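Local coordinates for minor structural protein 4 (Lactococcus phage Tuc2009, PDB 5E7T) that probably builds part of the baseplate at the tail tip of the phage, the assembly that attaches the virus to its host cell, at residues Lys19-Lys24 and Ile88-Ile93. Sequence-based numbering, arbitrary orientation.
Sequences KVTYYK and IMRFVI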
loop_
_atom_site.group_PDB
_atom_site.type_symbol
_atom_site.label_atom_id
_atom_site.label_comp_id
_atom_site.label_asym_id
_atom_site.label_seq_id
_atom_site.Cartn_x
_atom_site.Cartn_y
_atom_site.Cartn_z
ATOM N N LYS A 19 8.308 -25.954 -10.269
ATOM C CA LYS A 19 7.209 -26.833 -9.891
ATOM C C LYS A 19 6.776 -27.641 -11.114
ATOM O O LYS A 19 6.478 -27.069 -12.173
ATOM C CB LYS A 19 6.062 -26.074 -9.235
ATOM C CG LYS A 19 6.242 -25.974 -7.735
ATOM C CD LYS A 19 5.749 -24.634 -7.241
ATOM C CE LYS A 19 6.145 -24.358 -5.816
ATOM N NZ LYS A 19 6.047 -22.901 -5.510
ATOM N N VAL A 20 6.817 -28.978 -10.980
ATOM C CA VAL A 20 6.471 -29.900 -12.050
ATOM C C VAL A 20 5.084 -30.542 -11.863
ATOM O O VAL A 20 4.746 -31.045 -10.770
ATOM C CB VAL A 20 7.568 -30.970 -12.283
ATOM C CG1 VAL A 20 7.337 -31.729 -13.585
ATOM C CG2 VAL A 20 8.962 -30.345 -12.278
ATOM N N THR A 21 4.296 -30.508 -12.957
ATOM C CA THR A 21 3.004 -31.165 -13.103
ATOM C C THR A 21 3.002 -31.980 -14.403
ATOM O O THR A 21 3.772 -31.702 -15.338
ATOM C CB THR A 21 1.789 -30.209 -13.063
ATOM O OG1 THR A 21 1.908 -29.202 -14.067
ATOM C CG2 THR A 21 1.535 -29.621 -11.700
ATOM N N TYR A 22 2.123 -32.976 -14.444
ATOM C CA TYR A 22 1.904 -33.860 -15.570
ATOM C C TYR A 22 0.384 -33.963 -15.805
ATOM O O TYR A 22 -0.394 -34.089 -14.856
ATOM C CB TYR A 22 2.520 -35.253 -15.288
ATOM C CG TYR A 22 2.129 -36.299 -16.319
ATOM C CD1 TYR A 22 0.953 -37.034 -16.186
ATOM C CD2 TYR A 22 2.936 -36.555 -17.423
ATOM C CE1 TYR A 22 0.576 -37.980 -17.141
ATOM C CE2 TYR A 22 2.581 -37.512 -18.373
ATOM C CZ TYR A 22 1.391 -38.209 -18.238
ATOM O OH TYR A 22 1.015 -39.136 -19.177
ATOM N N TYR A 23 -0.026 -33.959 -17.071
ATOM C CA TYR A 23 -1.429 -34.070 -17.462
ATOM C C TYR A 23 -1.591 -34.453 -18.929
ATOM O O TYR A 23 -0.760 -34.090 -19.776
ATOM C CB TYR A 23 -2.221 -32.799 -17.129
ATOM C CG TYR A 23 -1.597 -31.521 -17.637
ATOM C CD1 TYR A 23 -0.712 -30.794 -16.851
ATOM C CD2 TYR A 23 -1.911 -31.025 -18.897
ATOM C CE1 TYR A 23 -0.117 -29.630 -17.324
ATOM C CE2 TYR A 23 -1.321 -29.858 -19.380
ATOM C CZ TYR A 23 -0.445 -29.150 -18.579
ATOM O OH TYR A 23 0.106 -27.981 -19.043
ATOM N N LYS A 24 -2.660 -35.215 -19.210
ATOM C CA LYS A 24 -3.014 -35.712 -20.528
ATOM C C LYS A 24 -4.215 -34.965 -21.086
ATOM O O LYS A 24 -5.150 -34.650 -20.346
ATOM C CB LYS A 24 -3.419 -37.179 -20.397
ATOM C CG LYS A 24 -2.331 -38.152 -20.731
ATOM C CD LYS A 24 -2.584 -39.523 -20.149
ATOM C CE LYS A 24 -3.639 -40.348 -20.825
ATOM N NZ LYS A 24 -3.239 -41.778 -20.882
ATOM N N ILE A 88 1.684 -34.049 -21.413
ATOM C CA ILE A 88 2.414 -32.827 -21.130
ATOM C C ILE A 88 3.019 -32.872 -19.756
ATOM O O ILE A 88 2.370 -33.269 -18.791
ATOM C CB ILE A 88 1.605 -31.527 -21.384
ATOM C CG1 ILE A 88 1.714 -31.167 -22.847
ATOM C CG2 ILE A 88 2.138 -30.355 -20.545
ATOM C CD1 ILE A 88 1.029 -30.075 -23.195
ATOM N N MET A 89 4.275 -32.462 -19.683
ATOM C CA MET A 89 4.998 -32.293 -18.447
ATOM C C MET A 89 5.303 -30.815 -18.431
ATOM O O MET A 89 5.914 -30.290 -19.373
ATOM C CB MET A 89 6.244 -33.137 -18.422
ATOM C CG MET A 89 6.632 -33.489 -17.055
ATOM S SD MET A 89 7.877 -34.764 -17.106
ATOM C CE MET A 89 6.828 -36.232 -17.482
ATOM N N ARG A 90 4.751 -30.130 -17.425
ATOM C CA ARG A 90 4.811 -28.691 -17.275
ATOM C C ARG A 90 5.780 -28.322 -16.146
ATOM O O ARG A 90 5.696 -28.901 -15.060
ATOM C CB ARG A 90 3.391 -28.193 -16.980
ATOM C CG ARG A 90 3.241 -26.703 -17.075
ATOM C CD ARG A 90 2.091 -26.195 -16.241
ATOM N NE ARG A 90 2.000 -24.749 -16.382
ATOM C CZ ARG A 90 1.298 -23.945 -15.597
ATOM N NH1 ARG A 90 0.630 -24.431 -14.570
ATOM N NH2 ARG A 90 1.297 -22.635 -15.812
ATOM N N PHE A 91 6.695 -27.360 -16.403
ATOM C CA PHE A 91 7.711 -26.879 -15.457
ATOM C C PHE A 91 7.484 -25.396 -15.230
ATOM O O PHE A 91 7.605 -24.623 -16.164
ATOM C CB PHE A 91 9.122 -27.126 -16.026
ATOM C CG PHE A 91 9.444 -28.583 -16.293
ATOM C CD1 PHE A 91 8.934 -29.235 -17.416
ATOM C CD2 PHE A 91 10.262 -29.301 -15.428
ATOM C CE1 PHE A 91 9.214 -30.582 -17.649
ATOM C CE2 PHE A 91 10.541 -30.653 -15.665
ATOM C CZ PHE A 91 10.018 -31.280 -16.776
ATOM N N VAL A 92 7.099 -24.997 -14.025
ATOM C CA VAL A 92 6.846 -23.583 -13.768
ATOM C C VAL A 92 7.960 -23.016 -12.917
ATOM O O VAL A 92 8.115 -23.423 -11.750
ATOM C CB VAL A 92 5.453 -23.280 -13.138
ATOM C CG1 VAL A 92 5.193 -21.780 -13.065
ATOM C CG2 VAL A 92 4.331 -23.975 -13.888
ATOM N N ILE A 93 8.706 -22.041 -13.500
ATOM C CA ILE A 93 9.800 -21.295 -12.860
ATOM C C ILE A 93 9.215 -20.160 -12.002
ATOM O O ILE A 93 8.111 -19.677 -12.286
ATOM C CB ILE A 93 10.780 -20.750 -13.923
ATOM C CG1 ILE A 93 12.156 -20.421 -13.312
ATOM C CG2 ILE A 93 10.178 -19.556 -14.693
ATOM C CD1 ILE A 93 13.304 -20.338 -14.299
#
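Lys19 pairs with Val92 through two backbone hydrogen bonds, Lys19 N to Val92 O at 2.9 Å and Val92 N to Lys19 O at 2.8 Å. Val20, on the face shared with Phe91, Tyr22 and Met89, sets CG1 4.0 Å above the Phe91 ring plane, offset toward the rim, in a CH-pi contact; its CG2 lies 3.6 Å from Phe91 CD2. On this face Phe91 also packs on Val6 and Ile8 of strand 4-10. Thr21 and Arg90 bond reciprocally through their backbones and turn their side chains to the other face, where Thr21 OG1 touches Arg90 CB at 3.4 Å. The Arg90 chain runs extended from CG to NE, which makes a salt bridge with Glu79; Val92 CG2 covers one guanidinium face. The antiparallel strands 17-24 and 87-94 are neighbours within the immunoglobulin-like domain, flanked by strands 45-55 and 79-84. Tyr22 CD2 meets Met89 CE at 3.9 Å, and the Tyr22 hydroxyl is hydrogen-bonded to Glu87. With CG between the backbone N and the carbonyl carbon (chi1 51°), the Tyr23 ring turns back over the partner strand, one face against Ile88 CB. Tyr23 CZ is 3.5 Å from Ile88 CG2, while Thr21 OG1 lies in plane at the ring edge. The Tyr23 hydroxyl is hydrogen-bonded to the backbone of a chain of another protein, and Thr21 OG1 to a polar side chain of such a chain.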